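Local coordinates for protein polyketide synthase/nonribosomal peptide synthetase hybrid RzxB (Pseudomonas fluorescens, PDB 5IL6) that probably dehydrates beta-hydroxyacyl intermediates in rhizoxin assembly, through a dehydratase domain of a trans-AT polyketide synthase, at residues L147-V152 / V179-Q184; A216-E221 / I251-S256. One frame throughout, in Å; residues are numbered along the deposited sequence.

Contact 1: L147-V152 / V179-Q184; sequences LGAQVV and VRQGDQ
R180, paired through its backbone with Q150, carries a flat guanidinium whose edge is turned to its own hairpin: NE gives a nearly straight bond to G182 O, 2.8 Å away and within the guanidinium plane. In the double-hotdog fold expected of a polyketide synthase dehydratase, this is the short strand 150-152 pairing antiparallel with strand 175-181 as the outermost strand beside it. CG of R180 lies anti to the backbone N (chi1 178°), and the extended chain from CG to NE carries NE to G182 O, a reach that suits arginine. Q181, its chain bent at chi2 (71°), brings NE2 to L147 O; the 2.4 Å separation is so short that the exact bond length is doubtful. Two main-chain bonds join the hydrogen-bonded pair, Q150 N to R180 O at 2.8 Å and R180 N to Q150 O at 2.7 Å. G182 suits the second position of a type II' turn from Q181 to Q184, where phi is positive. G148 suits its positive phi, where a CB would press on the carbonyl O of L147. An alanine in place of Q181 would probably leave L147 O without its amide mate and the loop before strand 150-152 less firmly held. On the face bearing Q150 and R180, the branched V152 sets its CG2 3.8 Å from R180 CB.

Contact 2: A216-E221 / I251-S256; sequences ALLLDE and IRRAPS
R253 and E221 reach toward each other tip to tip, forming a salt bridge in which the carboxylate plane is turned 48° from the guanidinium plane. E221 OE2 comes in at the guanidinium edge, 2.4 Å from R253 NH1; that distance is implausibly short and E221 is poorly ordered, so the ion pair is safer than its exact geometry. The bonds from R253 NH2 to both carboxylate oxygens are weak. L218 crosses the arginine at about a right angle and lays its CD2 over one guanidinium face, 3.8 Å above the plane and offset toward the rim. A leucine suits this place, since its methyl can cover a flat cation without competing for the polar edge. A water accepting from the same nitrogen, R253 NH1, at 3.0 Å and donating to L217 O links the arginine to the loop. CG of R253 stands anti to the backbone N (chi1 -178°), and the chain then bends at chi2 on its way to E221. L217 and I251 slide past each other in opposite directions: L217 CD1 lies 3.8 Å from I251 CG2, while the same methyl is 3.7 Å from R253 N. Two branched apolar chains fit this buried end of the contact. The contact thus seats the loop that follows helix 204-212 against strand 246-254, which runs between strands 184-190 and 261-268; Y261 of the latter touches L218, E221 and R253.

Contact 1 lies at the surface, with its centre about 24 Å from the centre of the chain, whereas contact 2, whose centre is about 18 Å from the centre of the chain, is partly buried. Both reach the same region of sheet: contact 1 adds a short marginal strand by main-chain bonds, while contact 2 packs a loop by leucine methyls and an ion pair, with no backbone pairing between its segments. The hairpin of 179-184 joins them. D183 takes part in neither contact's pairing, yet its O probably accepts a hydrogen bond from R253 N, and D183 OD2 forms a salt bridge with R252 NE. R180 of contact 1 also packs on L217 of contact 2 and makes a long, weak ion pair with D220.

Contact 1: L147-V152 / V179-Q184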
# COMPACT_ATOMS: atom_id res chain seq x y z
N LEU A 147 12.16 25.12 -5.93
CA LEU A 147 13.30 26.02 -6.08
C LEU A 147 14.56 25.36 -5.56
O LEU A 147 14.65 25.01 -4.38
CB LEU A 147 13.04 27.31 -5.31
CG LEU A 147 14.22 28.30 -5.25
CD1 LEU A 147 14.65 28.72 -6.65
CD2 LEU A 147 13.91 29.49 -4.36
N GLY A 148 15.55 25.17 -6.44
CA GLY A 148 16.76 24.49 -6.04
C GLY A 148 16.64 22.99 -5.98
O GLY A 148 17.59 22.32 -5.54
N ALA A 149 15.51 22.43 -6.41
CA ALA A 149 15.27 21.01 -6.25
C ALA A 149 16.17 20.19 -7.17
O ALA A 149 16.65 20.66 -8.21
CB ALA A 149 13.81 20.68 -6.55
N GLN A 150 16.40 18.95 -6.77
CA GLN A 150 17.23 18.01 -7.51
C GLN A 150 16.33 17.03 -8.24
O GLN A 150 15.44 16.43 -7.63
CB GLN A 150 18.17 17.27 -6.55
CG GLN A 150 18.99 16.14 -7.17
CD GLN A 150 19.64 15.27 -6.11
OE1 GLN A 150 19.69 15.63 -4.93
NE2 GLN A 150 20.12 14.10 -6.52
N VAL A 151 16.57 16.86 -9.53
CA VAL A 151 15.88 15.84 -10.31
C VAL A 151 16.52 14.49 -9.99
O VAL A 151 17.74 14.33 -10.15
CB VAL A 151 15.93 16.14 -11.81
CG1 VAL A 151 15.36 14.97 -12.62
CG2 VAL A 151 15.16 17.42 -12.12
N VAL A 152 15.72 13.54 -9.54
CA VAL A 152 16.21 12.22 -9.17
C VAL A 152 15.99 11.29 -10.35
O VAL A 152 14.92 11.29 -10.97
CB VAL A 152 15.50 11.69 -7.91
CG1 VAL A 152 16.00 10.30 -7.56
CG2 VAL A 152 15.73 12.65 -6.75
N VAL A 179 11.52 14.52 -7.85
CA VAL A 179 12.36 15.67 -7.49
C VAL A 179 12.53 15.69 -5.98
O VAL A 179 11.59 15.39 -5.24
CB VAL A 179 11.76 17.00 -8.00
CG1 VAL A 179 11.66 16.99 -9.52
CG2 VAL A 179 10.41 17.27 -7.36
N ARG A 180 13.73 16.04 -5.53
CA ARG A 180 14.07 16.04 -4.12
C ARG A 180 14.45 17.44 -3.67
O ARG A 180 15.19 18.15 -4.37
CB ARG A 180 15.23 15.08 -3.83
CG ARG A 180 15.66 15.08 -2.37
CD ARG A 180 16.74 14.06 -2.09
NE ARG A 180 17.17 14.11 -0.70
CZ ARG A 180 18.15 13.39 -0.18
NH1 ARG A 180 18.83 12.54 -0.95
NH2 ARG A 180 18.46 13.51 1.10
N GLN A 181 13.93 17.84 -2.52
CA GLN A 181 14.26 19.12 -1.89
C GLN A 181 14.57 18.83 -0.42
O GLN A 181 13.66 18.75 0.40
CB GLN A 181 13.13 20.13 -2.03
CG GLN A 181 13.45 21.49 -1.44
CD GLN A 181 14.47 22.25 -2.27
OE1 GLN A 181 15.67 22.22 -1.97
NE2 GLN A 181 14.01 22.93 -3.31
N GLY A 182 15.85 18.66 -0.11
CA GLY A 182 16.23 18.32 1.26
C GLY A 182 15.69 16.95 1.63
O GLY A 182 15.91 15.96 0.93
N ASP A 183 14.97 16.89 2.75
CA ASP A 183 14.37 15.65 3.22
C ASP A 183 12.96 15.44 2.69
O ASP A 183 12.21 14.63 3.26
CB ASP A 183 14.37 15.62 4.76
CG ASP A 183 13.67 16.82 5.37
OD1 ASP A 183 13.01 17.57 4.62
OD2 ASP A 183 13.78 17.01 6.60
N GLN A 184 12.58 16.14 1.62
CA GLN A 184 11.28 15.99 1.00
C GLN A 184 11.45 15.64 -0.47
O GLN A 184 12.45 15.99 -1.10
CB GLN A 184 10.44 17.26 1.11
CG GLN A 184 9.97 17.59 2.51
CD GLN A 184 8.88 18.64 2.53
OE1 GLN A 184 8.08 18.74 1.60
NE2 GLN A 184 8.83 19.42 3.61

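Contact 2: A216-E221 / I251-S256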
# COMPACT_ATOMS: atom_id res chain seq x y z
N ALA A 216 13.73 8.03 -3.46
CA ALA A 216 14.32 9.32 -3.80
C ALA A 216 15.14 9.87 -2.64
O ALA A 216 16.16 10.52 -2.85
CB ALA A 216 13.22 10.31 -4.19
N LEU A 217 14.69 9.61 -1.42
CA LEU A 217 15.34 10.13 -0.22
C LEU A 217 16.43 9.21 0.32
O LEU A 217 17.11 9.59 1.29
CB LEU A 217 14.29 10.38 0.86
CG LEU A 217 13.22 11.41 0.50
CD1 LEU A 217 12.16 11.50 1.59
CD2 LEU A 217 13.84 12.78 0.27
N LEU A 218 16.63 8.03 -0.27
CA LEU A 218 17.56 7.05 0.27
C LEU A 218 18.73 6.70 -0.65
O LEU A 218 19.64 5.99 -0.22
CB LEU A 218 16.82 5.75 0.62
CG LEU A 218 15.69 5.86 1.65
CD1 LEU A 218 15.02 4.51 1.83
CD2 LEU A 218 16.23 6.37 2.98
N LEU A 219 18.74 7.19 -1.90
CA LEU A 219 19.80 6.79 -2.83
C LEU A 219 21.18 7.07 -2.25
O LEU A 219 22.08 6.24 -2.35
CB LEU A 219 19.62 7.52 -4.16
CG LEU A 219 18.52 7.00 -5.09
CD1 LEU A 219 18.34 7.94 -6.27
CD2 LEU A 219 18.82 5.59 -5.58
N ASP A 220 21.36 8.24 -1.63
CA ASP A 220 22.68 8.60 -1.10
C ASP A 220 23.00 7.81 0.17
O ASP A 220 24.15 7.40 0.37
CB ASP A 220 22.75 10.10 -0.84
CG ASP A 220 22.84 10.90 -2.12
OD1 ASP A 220 23.58 10.48 -3.04
OD2 ASP A 220 22.18 11.96 -2.22
N GLU A 221 22.01 7.58 1.03
CA GLU A 221 22.29 6.87 2.28
C GLU A 221 22.66 5.42 2.02
O GLU A 221 23.65 4.91 2.56
CB GLU A 221 21.08 6.94 3.22
CG GLU A 221 20.80 8.30 3.83
CD GLU A 221 20.02 8.20 5.12
OE1 GLU A 221 20.01 7.12 5.74
OE2 GLU A 221 19.41 9.22 5.52
N ILE A 251 6.47 13.37 -0.24
CA ILE A 251 7.11 12.43 0.67
C ILE A 251 8.04 13.21 1.59
O ILE A 251 8.80 14.06 1.13
CB ILE A 251 7.89 11.35 -0.09
CG1 ILE A 251 6.97 10.60 -1.06
CG2 ILE A 251 8.55 10.37 0.88
CD1 ILE A 251 7.69 9.68 -2.02
N ARG A 252 7.96 12.93 2.89
CA ARG A 252 8.81 13.57 3.89
C ARG A 252 9.45 12.50 4.75
O ARG A 252 8.75 11.67 5.34
CB ARG A 252 8.01 14.54 4.76
CG ARG A 252 8.77 15.05 5.99
CD ARG A 252 10.11 15.67 5.60
NE ARG A 252 10.76 16.36 6.71
CZ ARG A 252 10.39 17.56 7.16
NH1 ARG A 252 9.38 18.20 6.60
NH2 ARG A 252 11.05 18.11 8.17
N ARG A 253 10.78 12.51 4.83
CA ARG A 253 11.49 11.65 5.76
C ARG A 253 11.11 12.02 7.19
O ARG A 253 11.01 13.21 7.54
CB ARG A 253 12.99 11.79 5.55
CG ARG A 253 13.85 10.91 6.44
CD ARG A 253 14.20 9.59 5.78
NE ARG A 253 15.14 8.82 6.58
CZ ARG A 253 16.44 8.69 6.32
NH1 ARG A 253 16.98 9.28 5.27
NH2 ARG A 253 17.20 7.96 7.13
N ALA A 254 10.91 11.01 8.02
CA ALA A 254 10.56 11.19 9.42
C ALA A 254 11.59 10.51 10.31
O ALA A 254 12.30 9.60 9.87
CB ALA A 254 9.17 10.62 9.72
N PRO A 255 11.69 10.93 11.57
CA PRO A 255 12.64 10.27 12.48
C PRO A 255 12.31 8.80 12.65
O PRO A 255 11.14 8.39 12.64
CB PRO A 255 12.47 11.03 13.80
CG PRO A 255 11.79 12.31 13.45
CD PRO A 255 10.99 12.06 12.21
N SER A 256 13.36 7.99 12.80
CA SER A 256 13.20 6.56 12.99
C SER A 256 14.33 6.03 13.86
O SER A 256 15.44 6.58 13.85
CB SER A 256 13.17 5.81 11.66
OG SER A 256 13.10 4.41 11.87
O HOH W 1 16.56 11.66 3.57